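Local coordinates for phosphate-binding protein PstS 2 (Streptococcus pneumoniae, PDB 4H1X) that probably captures phosphate outside the cell membrane as the solute-binding lipoprotein of the PstSACB ABC transporter and hands it on for import, at residues 132-137 with 171-176; 149-154 with 179-184; 155-160 with 185-190. All blocks are in the same frame, centred on the assembly; numbering follows the deposited sequence. Where two conformers were deposited one is given.

Contact 1 of 3, residues 132-137 with 171-176; sequences QVVTDN and EKLAEA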
loop_
_atom_site.group_PDB
_atom_site.type_symbol
_atom_site.label_atom_id
_atom_site.label_comp_id
_atom_site.label_asym_id
_atom_site.label_seq_id
_atom_site.Cartn_x
_atom_site.Cartn_y
_atom_site.Cartn_z
ATOM N N GLN A 132 15.254 -0.795 -8.100
ATOM C CA GLN A 132 16.013 -0.105 -7.047
ATOM C C GLN A 132 15.227 1.114 -6.489
ATOM O O GLN A 132 15.304 1.401 -5.291
ATOM C CB GLN A 132 17.408 0.311 -7.540
ATOM C CG GLN A 132 18.384 0.602 -6.393
ATOM C CD GLN A 132 18.615 -0.592 -5.490
ATOM O OE1 GLN A 132 18.959 -1.697 -5.934
ATOM N NE2 GLN A 132 18.390 -0.404 -4.199
ATOM N N VAL A 133 14.438 1.792 -7.329
ATOM C CA VAL A 133 13.608 2.911 -6.861
ATOM C C VAL A 133 12.584 2.365 -5.848
ATOM O O VAL A 133 12.381 2.963 -4.793
ATOM C CB VAL A 133 12.920 3.672 -8.028
ATOM C CG1 VAL A 133 11.906 4.690 -7.496
ATOM C CG2 VAL A 133 13.954 4.370 -8.913
ATOM N N VAL A 134 11.956 1.218 -6.175
ATOM C CA VAL A 134 10.962 0.617 -5.305
ATOM C C VAL A 134 11.569 0.269 -3.928
ATOM O O VAL A 134 11.003 0.696 -2.912
ATOM C CB VAL A 134 10.344 -0.618 -6.004
ATOM C CG1 VAL A 134 9.464 -1.422 -5.055
ATOM C CG2 VAL A 134 9.522 -0.167 -7.237
ATOM N N THR A 135 12.696 -0.498 -3.909
ATOM C CA THR A 135 13.300 -0.918 -2.642
ATOM C C THR A 135 13.906 0.273 -1.876
ATOM O O THR A 135 13.838 0.268 -0.642
ATOM C CB THR A 135 14.319 -2.038 -2.839
ATOM O OG1 THR A 135 15.327 -1.589 -3.733
ATOM C CG2 THR A 135 13.677 -3.343 -3.344
ATOM N N ASP A 136 14.459 1.292 -2.571
ATOM C CA ASP A 136 15.021 2.490 -1.910
ATOM C C ASP A 136 13.936 3.294 -1.225
ATOM O O ASP A 136 14.216 3.933 -0.207
ATOM C CB ASP A 136 15.792 3.386 -2.887
ATOM C CG ASP A 136 17.171 2.853 -3.247
ATOM O OD1 ASP A 136 17.597 1.834 -2.643
ATOM O OD2 ASP A 136 17.843 3.483 -4.078
ATOM N N ASN A 137 12.694 3.229 -1.761
ATOM C CA ASN A 137 11.519 3.889 -1.195
ATOM C C ASN A 137 10.784 2.986 -0.182
ATOM O O ASN A 137 9.649 3.282 0.227
ATOM C CB ASN A 137 10.613 4.415 -2.286
ATOM C CG ASN A 137 11.197 5.703 -2.819
ATOM O OD1 ASN A 137 11.187 6.726 -2.133
ATOM N ND2 ASN A 137 11.841 5.653 -3.981
ATOM N N GLU A 171 5.432 8.740 -8.564
ATOM C CA GLU A 171 6.166 10.004 -8.677
ATOM C C GLU A 171 7.687 9.719 -8.662
ATOM O O GLU A 171 8.417 10.249 -9.497
ATOM C CB GLU A 171 5.748 10.971 -7.550
ATOM C CG GLU A 171 4.394 11.634 -7.788
ATOM C CD GLU A 171 3.552 12.057 -6.590
ATOM O OE1 GLU A 171 4.116 12.321 -5.501
ATOM O OE2 GLU A 171 2.317 12.169 -6.763
ATOM N N LYS A 172 8.154 8.845 -7.736
ATOM C CA LYS A 172 9.595 8.500 -7.644
ATOM C C LYS A 172 10.060 7.818 -8.958
ATOM O O LYS A 172 11.151 8.097 -9.477
ATOM C CB LYS A 172 9.880 7.582 -6.425
ATOM C CG LYS A 172 9.519 8.162 -5.033
ATOM C CD LYS A 172 10.356 9.384 -4.685
ATOM C CE LYS A 172 10.128 9.802 -3.244
ATOM N NZ LYS A 172 10.778 11.107 -2.973
ATOM N N LEU A 173 9.218 6.944 -9.491
ATOM C CA LEU A 173 9.542 6.218 -10.735
ATOM C C LEU A 173 9.566 7.181 -11.915
ATOM O O LEU A 173 10.516 7.116 -12.705
ATOM C CB LEU A 173 8.579 5.064 -10.973
ATOM C CG LEU A 173 8.765 3.860 -10.014
ATOM C CD1 LEU A 173 7.534 2.961 -10.005
ATOM C CD2 LEU A 173 10.040 3.012 -10.379
ATOM N N ALA A 174 8.594 8.121 -11.982
ATOM C CA ALA A 174 8.568 9.152 -13.019
ATOM C C ALA A 174 9.820 10.038 -12.936
ATOM O O ALA A 174 10.411 10.325 -13.976
ATOM C CB ALA A 174 7.318 9.999 -12.891
ATOM N N GLU A 175 10.261 10.422 -11.710
ATOM C CA GLU A 175 11.464 11.269 -11.542
ATOM C C GLU A 175 12.689 10.582 -12.119
ATOM O O GLU A 175 13.469 11.210 -12.852
ATOM C CB GLU A 175 11.732 11.545 -10.049
ATOM C CG GLU A 175 10.759 12.458 -9.337
ATOM C CD GLU A 175 11.070 12.559 -7.855
ATOM O OE1 GLU A 175 11.894 11.765 -7.347
ATOM O OE2 GLU A 175 10.493 13.450 -7.198
ATOM N N ALA A 176 12.883 9.290 -11.757
ATOM C CA ALA A 176 14.058 8.527 -12.210
ATOM C C ALA A 176 14.012 8.330 -13.727
ATOM O O ALA A 176 15.041 8.457 -14.381
ATOM C CB ALA A 176 14.132 7.182 -11.488
#
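The backbone carbonyl oxygen of V133 is gripped by two donors, both from N137, the first residue beyond helix 128-136. The amide N of N137 closes the last helical turn, and the side-chain ND2 folds back to the same acceptor, N137 ND2 to V133 O measuring 2.9 Å. The side-chain bond is fairly straight at the hydrogen (151°), but its donor stands above the carbonyl plane and not on a lone pair. With CG anti to the carbonyl carbon (chi1 -78°), the carboxamide is drawn back over the final turn and its rotation is fixed by this bond.

Held in this way, the amide group serves as a surface for K172 of helix 164-180. The lysine chain, bent at chi2, crosses it obliquely, its CG 3.7 Å from N137 CG and its CE 3.4 Å from N137 OD1. These are contacts of the methylene chain; the ammonium end leads away from the helix end.

Beside the lysine contact, V133 meets three residues of the other helix. Its CG1, anti to the backbone N, touches K172 CB at 3.7 Å. Its other methyl, CG2, anti to the carbonyl carbon, meets A176 CB at 3.8 Å. L173 brings CD2 against V133 CB, also at 3.8 Å, and the same methyl more loosely reaches V134 CG2. On the buried side V134 continues to A228 and L173 to I227, both of strand 223-236.

The two short helical segments run at 136° to each other, their axes 9.8 Å apart at closest approach. V133 makes the largest single contribution, with K172, L173 and N137 sharing most of the rest. Helix 128-136 is thereby set against the helix of a β-α-β unit, in a fold of the periplasmic-binding-protein superfamily.

Contact 2 of 3, residues 149-154 with 179-184; sequences YTSQHL and KENPEV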
loop_
_atom_site.group_PDB
_atom_site.type_symbol
_atom_site.label_atom_id
_atom_site.label_comp_id
_atom_site.label_asym_id
_atom_site.label_seq_id
_atom_site.Cartn_x
_atom_site.Cartn_y
_atom_site.Cartn_z
ATOM N N TYR A 149 17.915 -1.512 -18.559
ATOM C CA TYR A 149 17.280 -0.379 -19.245
ATOM C C TYR A 149 18.345 0.573 -19.806
ATOM O O TYR A 149 19.229 1.006 -19.063
ATOM C CB TYR A 149 16.339 0.420 -18.299
ATOM C CG TYR A 149 15.667 1.593 -18.989
ATOM C CD1 TYR A 149 14.502 1.418 -19.731
ATOM C CD2 TYR A 149 16.213 2.873 -18.924
ATOM C CE1 TYR A 149 13.903 2.483 -20.407
ATOM C CE2 TYR A 149 15.638 3.942 -19.609
ATOM C CZ TYR A 149 14.480 3.744 -20.348
ATOM O OH TYR A 149 13.913 4.796 -21.015
ATOM N N THR A 150 18.195 0.981 -21.072
ATOM C CA THR A 150 19.020 2.005 -21.730
ATOM C C THR A 150 18.053 3.047 -22.314
ATOM O O THR A 150 17.118 2.681 -23.042
ATOM C CB THR A 150 19.992 1.395 -22.770
ATOM O OG1 THR A 150 20.940 0.573 -22.079
ATOM C CG2 THR A 150 20.739 2.469 -23.588
ATOM N N SER A 151 18.265 4.339 -21.996
ATOM C CA SER A 151 17.360 5.389 -22.496
ATOM C C SER A 151 17.367 5.522 -24.026
ATOM O O SER A 151 18.421 5.417 -24.660
ATOM C CB SER A 151 17.691 6.743 -21.878
ATOM O OG SER A 151 16.782 7.727 -22.348
ATOM N N GLN A 152 16.176 5.759 -24.603
ATOM C CA GLN A 152 15.979 5.978 -26.050
ATOM C C GLN A 152 15.853 7.486 -26.290
ATOM O O GLN A 152 15.724 7.929 -27.440
ATOM C CB GLN A 152 14.728 5.225 -26.588
ATOM C CG GLN A 152 14.503 3.825 -25.987
ATOM C CD GLN A 152 13.577 2.928 -26.782
ATOM O OE1 GLN A 152 12.527 3.342 -27.287
ATOM N NE2 GLN A 152 13.917 1.645 -26.854
ATOM N N HIS A 153 15.897 8.272 -25.170
ATOM C CA HIS A 153 15.747 9.730 -25.090
ATOM C C HIS A 153 14.480 10.097 -25.848
ATOM O O HIS A 153 14.507 10.840 -26.839
ATOM C CB HIS A 153 17.001 10.460 -25.598
ATOM C CG HIS A 153 18.225 10.096 -24.821
ATOM N ND1 HIS A 153 18.509 10.691 -23.600
ATOM C CD2 HIS A 153 19.174 9.169 -25.090
ATOM C CE1 HIS A 153 19.629 10.125 -23.178
ATOM N NE2 HIS A 153 20.070 9.205 -24.045
ATOM N N LEU A 154 13.362 9.477 -25.410
ATOM C CA LEU A 154 12.068 9.632 -26.059
ATOM C C LEU A 154 11.441 10.954 -25.752
ATOM O O LEU A 154 11.933 11.729 -24.928
ATOM C CB LEU A 154 11.096 8.507 -25.689
ATOM C CG LEU A 154 11.416 7.098 -26.201
ATOM C CD1 LEU A 154 10.376 6.111 -25.721
ATOM C CD2 LEU A 154 11.504 7.048 -27.726
ATOM N N LYS A 179 14.869 11.635 -15.612
ATOM C CA LYS A 179 16.304 11.923 -15.532
ATOM C C LYS A 179 16.975 11.333 -16.796
ATOM O O LYS A 179 17.850 11.961 -17.384
ATOM C CB LYS A 179 16.893 11.332 -14.231
ATOM C CG LYS A 179 18.332 11.784 -13.982
ATOM C CD LYS A 179 18.986 10.989 -12.873
ATOM C CE LYS A 179 20.376 11.507 -12.583
ATOM N NZ LYS A 179 20.964 10.858 -11.382
ATOM N N GLU A 180 16.494 10.138 -17.222
ATOM C CA GLU A 180 16.997 9.425 -18.397
ATOM C C GLU A 180 16.333 9.913 -19.684
ATOM O O GLU A 180 16.916 9.779 -20.752
ATOM C CB GLU A 180 16.762 7.904 -18.248
ATOM C CG GLU A 180 17.564 7.238 -17.134
ATOM C CD GLU A 180 19.047 6.998 -17.363
ATOM O OE1 GLU A 180 19.529 7.185 -18.504
ATOM O OE2 GLU A 180 19.725 6.586 -16.395
ATOM N N ASN A 181 15.101 10.438 -19.588
ATOM C CA ASN A 181 14.301 10.905 -20.723
ATOM C C ASN A 181 13.788 12.328 -20.460
ATOM O O ASN A 181 12.596 12.512 -20.176
ATOM C CB ASN A 181 13.137 9.925 -20.927
ATOM C CG ASN A 181 13.592 8.538 -21.311
ATOM O OD1 ASN A 181 13.935 8.276 -22.463
ATOM N ND2 ASN A 181 13.638 7.637 -20.351
ATOM N N PRO A 182 14.678 13.354 -20.548
ATOM C CA PRO A 182 14.264 14.725 -20.193
ATOM C C PRO A 182 13.132 15.339 -21.027
ATOM O O PRO A 182 12.510 16.290 -20.533
ATOM C CB PRO A 182 15.554 15.551 -20.360
ATOM C CG PRO A 182 16.453 14.716 -21.194
ATOM C CD PRO A 182 16.130 13.301 -20.817
ATOM N N GLU A 183 12.854 14.835 -22.241
ATOM C CA GLU A 183 11.776 15.404 -23.075
ATOM C C GLU A 183 10.452 14.622 -22.962
ATOM O O GLU A 183 9.568 14.760 -23.818
ATOM C CB GLU A 183 12.234 15.526 -24.530
ATOM C CG GLU A 183 13.311 16.599 -24.622
ATOM C CD GLU A 183 13.819 16.979 -25.997
ATOM O OE1 GLU A 183 14.165 16.070 -26.787
ATOM O OE2 GLU A 183 13.950 18.198 -26.252
ATOM N N VAL A 184 10.325 13.803 -21.910
ATOM C CA VAL A 184 9.104 13.050 -21.609
ATOM C C VAL A 184 8.399 13.719 -20.455
ATOM O O VAL A 184 9.038 13.977 -19.435
ATOM C CB VAL A 184 9.355 11.551 -21.299
ATOM C CG1 VAL A 184 8.096 10.885 -20.704
ATOM C CG2 VAL A 184 9.789 10.813 -22.548
HETATM O O HOH W 1 20.290 5.234 -20.198
HETATM O O HOH W 2 13.667 6.138 -23.640
HETATM O O HOH W 3 14.113 12.540 -23.678
#
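Y149 and N181 reach toward each other tip to tip, the phenol ring and the carboxamide turned 73° apart. N181 ND2 comes in at the ring edge, near its plane, and gives a straight hydrogen bond of 2.9 Å to Y149 OH (160°). The hydroxyl is also hydrogen-bonded to D120 of helix 116-126, while ND2 also hydrogen-bonds the carbonyl oxygen of Y177, one turn back in helix 164-180. The carboxamide is therefore fixed in rotation, with OD1 turned to the backbone of 151-154.

OD1 is crowded with donors. L154 N lies in the carbonyl plane on a lone pair, 3.2 Å from N181 OD1, and a water bonded to Q152 N donates to the same oxygen. S151 OG, set anti to its backbone N, stands between two acceptors, 2.6 Å from E180 O and 2.9 Å from N181 OD1; its single proton has both within reach. The asparagine thus ties the loop 149-154 to the turn linking helix 164-180 with strand 183-190, inside the β-α-β unit of this binding-protein lobe. That link runs through a type I β turn from N181 to V184.

The H153 ring lies over S151, whose OG sits 3.6 Å above the ring plane, over its centre, and P182 CD approaches the ring edge. E180 bends at chi2, and its OE1 takes a hydrogen bond from a water that in turn accepts from S151 N. At the end of the turn, V184 directs CG2 at the last residue of the loop, 3.3 Å from L154 O and 4.1 Å from L154 CB, with L117 of helix 116-126 touching both side chains. A third water donates to L154 O and accepts from E183 N.

Contact 3 of 3, residues 155-160 with 185-190; sequences SGKLSV and TIDITS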
loop_
_atom_site.group_PDB
_atom_site.type_symbol
_atom_site.label_atom_id
_atom_site.label_comp_id
_atom_site.label_asym_id
_atom_site.label_seq_id
_atom_site.Cartn_x
_atom_site.Cartn_y
_atom_site.Cartn_z
ATOM N N SER A 155 10.365 11.233 -26.474
ATOM C CA SER A 155 9.616 12.448 -26.302
ATOM C C SER A 155 8.165 12.089 -26.333
ATOM O O SER A 155 7.767 11.153 -27.025
ATOM C CB SER A 155 9.959 13.465 -27.385
ATOM O OG SER A 155 9.416 14.729 -27.046
ATOM N N GLY A 156 7.380 12.849 -25.608
ATOM C CA GLY A 156 5.953 12.623 -25.565
ATOM C C GLY A 156 5.437 12.774 -24.160
ATOM O O GLY A 156 6.191 13.115 -23.248
ATOM N N LYS A 157 4.142 12.517 -24.000
ATOM C CA LYS A 157 3.467 12.649 -22.714
ATOM C C LYS A 157 2.823 11.333 -22.311
ATOM O O LYS A 157 2.280 10.614 -23.153
ATOM C CB LYS A 157 2.407 13.772 -22.765
ATOM C CG LYS A 157 1.691 14.044 -21.427
ATOM C CD LYS A 157 0.351 14.751 -21.606
ATOM C CE LYS A 157 -0.769 14.089 -20.828
ATOM N NZ LYS A 157 -1.467 13.041 -21.631
ATOM N N LEU A 158 2.855 11.051 -21.003
ATOM C CA LEU A 158 2.227 9.893 -20.415
ATOM C C LEU A 158 1.261 10.344 -19.363
ATOM O O LEU A 158 1.561 11.282 -18.597
ATOM C CB LEU A 158 3.240 8.942 -19.774
ATOM C CG LEU A 158 3.947 8.003 -20.713
ATOM C CD1 LEU A 158 5.008 7.232 -19.964
ATOM C CD2 LEU A 158 2.956 7.047 -21.375
ATOM N N SER A 159 0.101 9.690 -19.323
ATOM C CA SER A 159 -0.900 9.956 -18.290
ATOM C C SER A 159 -1.042 8.701 -17.454
ATOM O O SER A 159 -1.367 7.626 -17.989
ATOM C CB SER A 159 -2.234 10.368 -18.907
ATOM O OG SER A 159 -3.193 10.540 -17.874
ATOM N N VAL A 160 -0.766 8.821 -16.157
ATOM C CA VAL A 160 -0.832 7.695 -15.211
ATOM C C VAL A 160 -1.910 8.054 -14.185
ATOM O O VAL A 160 -1.844 9.123 -13.578
ATOM C CB VAL A 160 0.544 7.354 -14.571
ATOM C CG1 VAL A 160 0.413 6.110 -13.700
ATOM C CG2 VAL A 160 1.624 7.130 -15.645
ATOM N N THR A 185 7.091 13.985 -20.595
ATOM C CA THR A 185 6.343 14.546 -19.475
ATOM C C THR A 185 5.424 13.450 -18.926
ATOM O O THR A 185 4.832 12.699 -19.694
ATOM C CB THR A 185 5.594 15.828 -19.844
ATOM O OG1 THR A 185 4.729 15.577 -20.935
ATOM C CG2 THR A 185 6.524 16.967 -20.196
ATOM N N ILE A 186 5.350 13.328 -17.612
ATOM C CA ILE A 186 4.491 12.299 -17.009
ATOM C C ILE A 186 3.537 13.001 -16.047
ATOM O O ILE A 186 3.999 13.605 -15.088
ATOM C CB ILE A 186 5.296 11.147 -16.317
ATOM C CG1 ILE A 186 6.207 10.369 -17.336
ATOM C CG2 ILE A 186 4.316 10.185 -15.616
ATOM C CD1 ILE A 186 7.226 9.346 -16.707
ATOM N N ASP A 187 2.227 12.932 -16.314
ATOM C CA ASP A 187 1.175 13.465 -15.453
ATOM C C ASP A 187 0.639 12.316 -14.602
ATOM O O ASP A 187 0.318 11.240 -15.141
ATOM C CB ASP A 187 0.018 14.054 -16.275
ATOM C CG ASP A 187 0.240 15.367 -17.012
ATOM O OD1 ASP A 187 1.371 15.890 -16.972
ATOM O OD2 ASP A 187 -0.720 15.867 -17.624
ATOM N N ILE A 188 0.555 12.518 -13.299
ATOM C CA ILE A 188 0.047 11.465 -12.441
ATOM C C ILE A 188 -1.212 11.991 -11.776
ATOM O O ILE A 188 -1.136 12.966 -11.022
ATOM C CB ILE A 188 1.118 11.024 -11.414
ATOM C CG1 ILE A 188 2.379 10.474 -12.137
ATOM C CG2 ILE A 188 0.506 10.010 -10.430
ATOM C CD1 ILE A 188 3.650 10.406 -11.324
ATOM N N THR A 189 -2.344 11.331 -12.022
ATOM C CA THR A 189 -3.612 11.744 -11.448
ATOM C C THR A 189 -4.015 10.782 -10.360
ATOM O O THR A 189 -4.159 9.580 -10.622
ATOM C CB THR A 189 -4.683 11.839 -12.537
ATOM O OG1 THR A 189 -4.280 12.803 -13.506
ATOM C CG2 THR A 189 -6.055 12.209 -11.971
ATOM N N SER A 190 -4.195 11.309 -9.144
ATOM C CA SER A 190 -4.644 10.530 -8.003
ATOM C C SER A 190 -6.149 10.671 -7.865
ATOM O O SER A 190 -6.650 11.791 -7.753
ATOM C CB SER A 190 -3.981 11.026 -6.720
ATOM O OG SER A 190 -2.575 10.931 -6.802
HETATM O O HOH W 4 -2.842 12.082 -15.679
#
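Two parallel strands, 155-162 and 183-190, lie side by side here as the outer arms of a β-α-β unit whose helix is 164-180. Five backbone hydrogen bonds join them, alternating in direction: T185 N to G156 O, L158 N to T185 O, D187 N to L158 O, V160 N to D187 O and T189 N to V160 O. All are 2.7 to 2.9 Å long and nearly along the C=O axes, the last being the shortest. The register pairs K157 with T185, L158 with I186, S159 with D187 and V160 with I188. The segments diverge by only 12°.

On one face L158, I186, V160 and I188 pack together. V160 and I186 lie side by side, pointing the same way, with their CG2 methyls 4.1 Å apart, and I186 CG1 comes equally near L158 CB. This layer is covered from outside: M170 of helix 164-180 touches V160 and I188, whereas F121 of helix 116-126 rests on L158 and I186.

The other face is polar. K157 CG, anti to its backbone N, lies 3.4 Å from T185 OG1; bends at chi3 and chi4 then carry K157 CE against D187 OD2, the two side chains crossing at about a right angle. The charged atoms stay apart, K157 NZ being 5.0 Å from D187 OD2, an attraction that is probably weak. Farther along, S159 is held at its backbone N by D206, and one water joins the two strands, 2.7 Å from both S159 OG and T189 OG1.

Overall arrangement
Along the chain the first segments come in the order 132-137, 149-154, 155-160, and their partners follow in the same order, so the three contacts interleave. Their centres lie 14 to 16 Å apart on the same side of the chain's centre. Contacts 1 and 2 share helix 164-180, while contacts 2 and 3 share strand 183-190, whose neighbour in the sheet is 155-162. Contact 1 touches contact 3 where E171 and A174 pack on I186 and I188; contact 2 passes into contact 3 through a probable hydrogen bond between E183 O and S155 OG. Contact 3 pairs the strands of the β-α-β unit, contact 1 sets helix 128-136 against its helix, and contact 2 ties in the preceding loop.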